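Local coordinates for signal recognition particle 19 kDa protein (Pyrococcus furiosus, PDB 3DLU) that probably binds 7S RNA directly and mediates binding of the 54 kDa subunit of the signal recognition particle, which targets nascent membrane proteins to the cytoplasmic membrane, at residues R39-E43 with L44-V48; Y79-S82 with K83-L87; A89-I92 with R93-R97. All coordinates share one frame; numbering follows the deposited sequence.

Contact 1: R39-E43 with L44-V48; sequences RAAEE and LKFKV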
loop_
_atom_site.group_PDB
_atom_site.type_symbol
_atom_site.label_atom_id
_atom_site.label_comp_id
_atom_site.label_asym_id
_atom_site.label_seq_id
_atom_site.Cartn_x
_atom_site.Cartn_y
_atom_site.Cartn_z
ATOM N N ARG A 39 -1.348 18.093 -2.533
ATOM C CA ARG A 39 -1.631 19.386 -3.147
ATOM C C ARG A 39 -1.001 20.530 -2.358
ATOM O O ARG A 39 -0.393 21.431 -2.946
ATOM C CB ARG A 39 -3.139 19.615 -3.291
ATOM C CG ARG A 39 -3.457 20.912 -4.007
ATOM C CD ARG A 39 -4.953 21.180 -4.027
ATOM N NE ARG A 39 -5.231 22.543 -4.474
ATOM C CZ ARG A 39 -6.431 23.112 -4.456
ATOM N NH1 ARG A 39 -7.479 22.439 -4.005
ATOM N NH2 ARG A 39 -6.580 24.357 -4.889
ATOM N N ALA A 40 -1.165 20.504 -1.032
ATOM C CA ALA A 40 -0.556 21.510 -0.154
ATOM C C ALA A 40 0.968 21.537 -0.252
ATOM O O ALA A 40 1.568 22.607 -0.340
ATOM C CB ALA A 40 -0.990 21.286 1.304
ATOM N N ALA A 41 1.591 20.361 -0.223
ATOM C CA ALA A 41 3.053 20.264 -0.289
ATOM C C ALA A 41 3.578 20.896 -1.573
ATOM O O ALA A 41 4.558 21.629 -1.554
ATOM C CB ALA A 41 3.509 18.800 -0.180
ATOM N N GLU A 42 2.904 20.608 -2.680
ATOM C CA GLU A 42 3.305 21.123 -3.984
ATOM C C GLU A 42 3.155 22.640 -4.007
ATOM O O GLU A 42 4.052 23.358 -4.450
ATOM C CB GLU A 42 2.473 20.473 -5.082
ATOM C CG GLU A 42 2.836 19.000 -5.326
ATOM C CD GLU A 42 1.857 18.294 -6.251
ATOM O OE1 GLU A 42 0.754 18.839 -6.485
ATOM O OE2 GLU A 42 2.190 17.190 -6.735
ATOM N N GLU A 43 2.031 23.134 -3.501
ATOM C CA GLU A 43 1.840 24.574 -3.433
ATOM C C GLU A 43 2.890 25.252 -2.556
ATOM O O GLU A 43 3.291 26.387 -2.836
ATOM C CB GLU A 43 0.421 24.939 -2.977
ATOM C CG GLU A 43 -0.612 24.866 -4.087
ATOM C CD GLU A 43 -1.645 25.981 -4.002
ATOM O OE1 GLU A 43 -1.462 26.907 -3.176
ATOM O OE2 GLU A 43 -2.635 25.935 -4.765
ATOM N N LEU A 44 3.341 24.551 -1.515
ATOM C CA LEU A 44 4.356 25.065 -0.591
ATOM C C LEU A 44 5.778 24.894 -1.135
ATOM O O LEU A 44 6.749 25.280 -0.473
ATOM C CB LEU A 44 4.253 24.364 0.771
ATOM C CG LEU A 44 2.954 24.681 1.529
ATOM C CD1 LEU A 44 2.692 23.675 2.644
ATOM C CD2 LEU A 44 2.992 26.112 2.068
ATOM N N LYS A 45 5.876 24.304 -2.322
ATOM C CA LYS A 45 7.161 24.051 -2.995
ATOM C C LYS A 45 7.980 22.961 -2.310
ATOM O O LYS A 45 9.208 22.965 -2.370
ATOM C CB LYS A 45 8.006 25.317 -3.096
ATOM C CG LYS A 45 7.243 26.555 -3.498
ATOM C CD LYS A 45 7.228 26.816 -4.965
ATOM C CE LYS A 45 7.133 28.323 -5.188
ATOM N NZ LYS A 45 6.827 28.670 -6.586
ATOM N N PHE A 46 7.307 22.038 -1.641
ATOM C CA PHE A 46 7.997 20.897 -1.074
ATOM C C PHE A 46 8.122 19.891 -2.201
ATOM O O PHE A 46 7.398 19.973 -3.191
ATOM C CB PHE A 46 7.208 20.282 0.090
ATOM C CG PHE A 46 7.011 21.205 1.268
ATOM C CD1 PHE A 46 7.752 22.371 1.403
ATOM C CD2 PHE A 46 6.113 20.871 2.269
ATOM C CE1 PHE A 46 7.575 23.207 2.499
ATOM C CE2 PHE A 46 5.930 21.704 3.382
ATOM C CZ PHE A 46 6.657 22.868 3.493
ATOM N N LYS A 47 9.047 18.956 -2.085
ATOM C CA LYS A 47 9.155 17.940 -3.120
ATOM C C LYS A 47 8.509 16.659 -2.620
ATOM O O LYS A 47 8.792 16.221 -1.509
ATOM C CB LYS A 47 10.618 17.700 -3.489
ATOM C CG LYS A 47 10.791 16.649 -4.569
ATOM C CD LYS A 47 12.246 16.509 -4.973
ATOM C CE LYS A 47 12.377 15.668 -6.239
ATOM N NZ LYS A 47 13.798 15.369 -6.565
ATOM N N VAL A 48 7.625 16.083 -3.431
ATOM C CA VAL A 48 6.965 14.827 -3.087
ATOM C C VAL A 48 7.753 13.621 -3.603
ATOM O O VAL A 48 7.995 13.486 -4.807
ATOM C CB VAL A 48 5.523 14.791 -3.614
ATOM C CG1 VAL A 48 4.836 13.511 -3.207
ATOM C CG2 VAL A 48 4.754 16.000 -3.090
#
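F46 N reaches back to A41 O in the last turn of helix 34-43, a 2.8 Å bond with an N-H...O angle of 158°. The neighbouring amide, K45 N, turns to E42 O at 3.0 Å but comes from above the carbonyl plane, well off the direction of a lone pair. Together these two bonds, with K45 at positive phi (71°), make a Schellman motif, which ends the helix and reverses the chain into strand 47-56. L44 N still keeps a helical bond to A40 O. The motif brings its usual apolar pair together: A41 CB lies 4.0 Å from F46 CB, and V48 CG2, 4.2 Å from A41 CB, joins them as the strand begins. L44 CG stands beside its own backbone N (chi1 -66°), which lays the side chain back along the helix with CG only 3.1 Å from A40 O. Its CB sits over the centre of the F46 ring, 3.8 Å above the plane, while the side chain also touches I88 of helix 81-100. An alanine in place of L44 would keep that CB but is likely to open a gap between the A40 carbonyl and I88.

Contact 2: Y79-S82 with K83-L87; sequences YGKS and KSLKL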
loop_
_atom_site.group_PDB
_atom_site.type_symbol
_atom_site.label_atom_id
_atom_site.label_comp_id
_atom_site.label_asym_id
_atom_site.label_seq_id
_atom_site.Cartn_x
_atom_site.Cartn_y
_atom_site.Cartn_z
ATOM N N TYR A 79 12.060 23.178 5.690
ATOM C CA TYR A 79 11.724 23.350 7.108
ATOM C C TYR A 79 11.709 22.018 7.834
ATOM O O TYR A 79 11.610 20.970 7.209
ATOM C CB TYR A 79 10.360 24.022 7.260
ATOM C CG TYR A 79 10.207 25.254 6.402
ATOM C CD1 TYR A 79 10.885 26.421 6.710
ATOM C CD2 TYR A 79 9.401 25.243 5.274
ATOM C CE1 TYR A 79 10.759 27.546 5.919
ATOM C CE2 TYR A 79 9.270 26.360 4.477
ATOM C CZ TYR A 79 9.950 27.510 4.805
ATOM O OH TYR A 79 9.820 28.632 4.017
ATOM N N GLY A 80 11.791 22.070 9.158
ATOM C CA GLY A 80 11.665 20.868 9.964
ATOM C C GLY A 80 10.251 20.332 9.871
ATOM O O GLY A 80 9.338 21.043 9.449
ATOM N N LYS A 81 10.057 19.081 10.267
ATOM C CA LYS A 81 8.758 18.451 10.110
ATOM C C LYS A 81 7.639 19.209 10.843
ATOM O O LYS A 81 6.566 19.402 10.291
ATOM C CB LYS A 81 8.792 16.991 10.565
ATOM C CG LYS A 81 7.419 16.318 10.570
ATOM C CD LYS A 81 7.539 14.815 10.781
ATOM C CE LYS A 81 6.174 14.163 10.947
ATOM N NZ LYS A 81 6.270 12.676 10.932
ATOM N N SER A 82 7.886 19.628 12.080
ATOM C CA SER A 82 6.829 20.262 12.860
ATOM C C SER A 82 6.289 21.512 12.148
ATOM O O SER A 82 5.077 21.690 12.008
ATOM C CB SER A 82 7.321 20.600 14.268
ATOM O OG SER A 82 6.285 21.201 15.022
ATOM N N LYS A 83 7.187 22.371 11.679
ATOM C CA LYS A 83 6.758 23.565 10.961
ATOM C C LYS A 83 6.106 23.221 9.621
ATOM O O LYS A 83 5.145 23.869 9.209
ATOM C CB LYS A 83 7.921 24.536 10.754
ATOM C CG LYS A 83 7.561 25.739 9.894
ATOM C CD LYS A 83 6.362 26.505 10.469
ATOM C CE LYS A 83 6.122 27.807 9.710
ATOM N NZ LYS A 83 4.913 28.560 10.186
ATOM N N SER A 84 6.638 22.218 8.932
ATOM C CA SER A 84 6.056 21.793 7.660
ATOM C C SER A 84 4.616 21.282 7.833
ATOM O O SER A 84 3.766 21.537 6.991
ATOM C CB SER A 84 6.931 20.709 7.006
ATOM O OG SER A 84 8.231 21.209 6.708
ATOM N N LEU A 85 4.360 20.512 8.888
ATOM C CA LEU A 85 3.006 20.031 9.170
ATOM C C LEU A 85 2.038 21.190 9.390
ATOM O O LEU A 85 0.910 21.166 8.900
ATOM C CB LEU A 85 2.980 19.112 10.387
ATOM C CG LEU A 85 3.646 17.735 10.261
ATOM C CD1 LEU A 85 3.606 16.998 11.591
ATOM C CD2 LEU A 85 3.003 16.898 9.141
ATOM N N LYS A 86 2.476 22.197 10.135
ATOM C CA LYS A 86 1.631 23.386 10.349
ATOM C C LYS A 86 1.358 24.124 9.028
ATOM O O LYS A 86 0.220 24.517 8.742
ATOM C CB LYS A 86 2.271 24.331 11.372
ATOM C CG LYS A 86 2.299 23.769 12.804
ATOM C CD LYS A 86 3.208 24.610 13.695
ATOM C CE LYS A 86 3.339 24.004 15.080
ATOM N NZ LYS A 86 4.418 24.667 15.856
ATOM N N LEU A 87 2.395 24.306 8.213
ATOM C CA LEU A 87 2.233 24.980 6.931
ATOM C C LEU A 87 1.257 24.213 6.051
ATOM O O LEU A 87 0.414 24.804 5.375
ATOM C CB LEU A 87 3.576 25.099 6.209
ATOM C CG LEU A 87 4.556 26.109 6.806
ATOM C CD1 LEU A 87 5.944 25.864 6.223
ATOM C CD2 LEU A 87 4.064 27.519 6.489
#
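The first turn of helix 81-100 begins at G80, its N-cap, and is closed by S84 with both of its donors. S84 N meets G80 O at 3.0 Å, almost in line with the C=O bond, whereas S84 OG meets the same oxygen, also at 3.0 Å, from above the carbonyl plane. One carbonyl oxygen thus takes two bonds from one residue. The hydroxyl can turn back because OG lies beside the S84 backbone N (chi1 -62°); it is further held by S77 OG, a partner in the preceding loop, which also bonds Y79 N. The next helical bonds follow in order, L85 N to K81 O at 2.8 Å and K86 N to S82 O.

The side chains pair along the same steps. K81 runs out extended across L85, its CE 3.9 Å from L85 CD1, and carries its ammonium on to a salt bridge with E10 and a hydrogen bond to V5 O. The aliphatic part of the lysine and the leucine branch therefore share one flank, where L85 also touches V6 of strand 3-6. On another flank Y79, lying ahead of the helix, spans two turns: the L87 side chain meets it at about a right angle, with CD1 3.6 Å from ring atom CD2. Y79 CB rests against K83 CG at 4.2 Å, and S84 OG lies near the plane of the tyrosine ring, at its edge. K86 CG passes 3.6 Å from S82 O, alongside the backbone bond. The S84 hydroxyl bond to the carbonyl four residues back is a common addition within helices; the run of i to i-4 backbone bonds starting at G80 O, with G80 as N-cap, makes this the N-terminal turn of an alpha helix.

Contact 3: A89-I92 with R93-R97; sequences AQKI and REFRR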
loop_
_atom_site.group_PDB
_atom_site.type_symbol
_atom_site.label_atom_id
_atom_site.label_comp_id
_atom_site.label_asym_id
_atom_site.label_seq_id
_atom_site.Cartn_x
_atom_site.Cartn_y
_atom_site.Cartn_z
ATOM N N ALA A 89 -1.134 22.032 7.023
ATOM C CA ALA A 89 -2.481 22.121 7.589
ATOM C C ALA A 89 -3.148 23.449 7.211
ATOM O O ALA A 89 -4.303 23.477 6.744
ATOM C CB ALA A 89 -2.436 21.948 9.115
ATOM N N GLN A 90 -2.419 24.546 7.384
ATOM C CA GLN A 90 -2.990 25.860 7.110
ATOM C C GLN A 90 -3.258 26.056 5.615
ATOM O O GLN A 90 -4.228 26.708 5.232
ATOM C CB GLN A 90 -2.126 26.976 7.705
ATOM C CG GLN A 90 -2.732 28.388 7.584
ATOM C CD GLN A 90 -4.116 28.541 8.228
ATOM O OE1 GLN A 90 -4.551 27.712 9.024
ATOM N NE2 GLN A 90 -4.801 29.625 7.887
ATOM N N LYS A 91 -2.423 25.455 4.771
ATOM C CA LYS A 91 -2.650 25.502 3.335
ATOM C C LYS A 91 -3.913 24.719 2.950
ATOM O O LYS A 91 -4.686 25.152 2.086
ATOM C CB LYS A 91 -1.425 24.968 2.590
ATOM C CG LYS A 91 -1.596 24.907 1.086
ATOM C CD LYS A 91 -1.737 26.298 0.485
ATOM C CE LYS A 91 -0.650 27.227 0.992
ATOM N NZ LYS A 91 -0.688 28.516 0.235
ATOM N N ILE A 92 -4.127 23.572 3.589
ATOM C CA ILE A 92 -5.326 22.787 3.325
ATOM C C ILE A 92 -6.581 23.567 3.753
ATOM O O ILE A 92 -7.595 23.563 3.048
ATOM C CB ILE A 92 -5.277 21.412 4.015
ATOM C CG1 ILE A 92 -4.170 20.549 3.398
ATOM C CG2 ILE A 92 -6.634 20.702 3.895
ATOM C CD1 ILE A 92 -3.993 19.193 4.114
ATOM N N ARG A 93 -6.501 24.249 4.892
ATOM C CA ARG A 93 -7.606 25.095 5.341
ATOM C C ARG A 93 -7.932 26.145 4.277
ATOM O O ARG A 93 -9.099 26.404 3.971
ATOM C CB ARG A 93 -7.261 25.777 6.669
ATOM C CG ARG A 93 -8.261 26.856 7.126
ATOM C CD ARG A 93 -8.020 27.249 8.597
ATOM N NE ARG A 93 -8.436 26.165 9.484
ATOM C CZ ARG A 93 -7.593 25.346 10.106
ATOM N NH1 ARG A 93 -6.278 25.524 9.983
ATOM N NH2 ARG A 93 -8.067 24.357 10.850
ATOM N N GLU A 94 -6.894 26.750 3.723
ATOM C CA GLU A 94 -7.069 27.755 2.686
ATOM C C GLU A 94 -7.713 27.174 1.419
ATOM O O GLU A 94 -8.667 27.763 0.891
ATOM C CB GLU A 94 -5.736 28.450 2.399
ATOM C CG GLU A 94 -5.743 29.388 1.219
ATOM C CD GLU A 94 -4.333 29.813 0.811
ATOM O OE1 GLU A 94 -4.172 30.376 -0.294
ATOM O OE2 GLU A 94 -3.388 29.579 1.592
ATOM N N PHE A 95 -7.216 26.030 0.934
ATOM C CA PHE A 95 -7.835 25.347 -0.217
ATOM C C PHE A 95 -9.311 25.105 0.045
ATOM O O PHE A 95 -10.148 25.288 -0.830
ATOM C CB PHE A 95 -7.246 23.945 -0.457
ATOM C CG PHE A 95 -5.822 23.929 -0.904
ATOM C CD1 PHE A 95 -5.291 24.971 -1.636
ATOM C CD2 PHE A 95 -5.017 22.829 -0.614
ATOM C CE1 PHE A 95 -3.972 24.933 -2.062
ATOM C CE2 PHE A 95 -3.700 22.783 -1.032
ATOM C CZ PHE A 95 -3.175 23.837 -1.760
ATOM N N ARG A 96 -9.620 24.632 1.245
ATOM C CA ARG A 96 -10.997 24.288 1.571
ATOM C C ARG A 96 -11.902 25.524 1.583
ATOM O O ARG A 96 -13.044 25.456 1.139
ATOM C CB ARG A 96 -11.066 23.535 2.903
ATOM C CG ARG A 96 -10.462 22.127 2.799
ATOM C CD ARG A 96 -10.512 21.435 4.152
ATOM N NE ARG A 96 -10.110 20.040 4.054
ATOM C CZ ARG A 96 -10.181 19.185 5.066
ATOM N NH1 ARG A 96 -10.647 19.587 6.252
ATOM N NH2 ARG A 96 -9.788 17.931 4.894
ATOM N N ARG A 97 -11.396 26.641 2.092
ATOM C CA ARG A 97 -12.162 27.887 2.060
ATOM C C ARG A 97 -12.415 28.318 0.615
ATOM O O ARG A 97 -13.497 28.791 0.280
ATOM C CB ARG A 97 -11.444 28.988 2.841
ATOM C CG ARG A 97 -11.573 28.823 4.349
ATOM C CD ARG A 97 -10.610 29.724 5.106
ATOM N NE ARG A 97 -10.930 29.765 6.531
ATOM C CZ ARG A 97 -10.092 30.187 7.472
ATOM N NH1 ARG A 97 -8.869 30.598 7.141
ATOM N NH2 ARG A 97 -10.475 30.189 8.743
HETATM O O HOH W 1 -7.144 31.204 9.081
#
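Charge pairs K91 with E94: the two side chains lie side by side, and NZ meets E94 OE2 at 3.2 Å from above the carboxylate plane, while the other oxygen, OE1, forms a salt bridge with R98. Among the hydrogen bonds, Q90 OE1 takes R93 NH1 at 2.9 Å in the plane of the guanidinium, the amide and guanidinium planes being 25° apart; R93 also gives NH1 to I27 O and NH2 to A28 O. Q90 NE2 and R97 NH1 both donate to one water, at 3.1 and 2.7 Å, which ties the two side chains together. The backbone keeps its i to i-4 helical bonds, as in F95 N to K91 O. In aliphatic packing, bends in K91 at chi2 and chi3 (66° and 49°) curl its chain against F95, with CG 3.4 Å from ring atom CZ. Two contacts use the faces of flat groups: K91 O stands over one face of the F95 ring, and I92 CG2 over a face of the R96 guanidinium, 3.5 Å from NE; R96 goes on to a salt bridge with E36. Polar pairs three or four residues apart, beside I92 and F95 turned onto helix 34-43, are the pattern of an amphipathic helix.

How the contacts relate
Contact 1 comes first along the chain, where helix 34-43 gives way to strand 47-56; contacts 2 and 3 follow on the single helix 81-100, at its start and further along. Their centres lie about 12 Å (1 and 2), about 13 Å (1 and 3) and about 15 Å (2 and 3) apart. Contact 1 touches both others: its F46 ring packs on Y79, S84 and L87 of contact 2, while R39, A40 and E43 meet F95 of contact 3, R39 through a cation-pi interaction. Contacts 2 and 3 are joined only along their common helix. The two helices thus pack together; A41 and V48 on L75, and L85 on V6, join them to the three-stranded antiparallel sheet in the beta-alpha-beta-beta-alpha fold of this RNA-binding family.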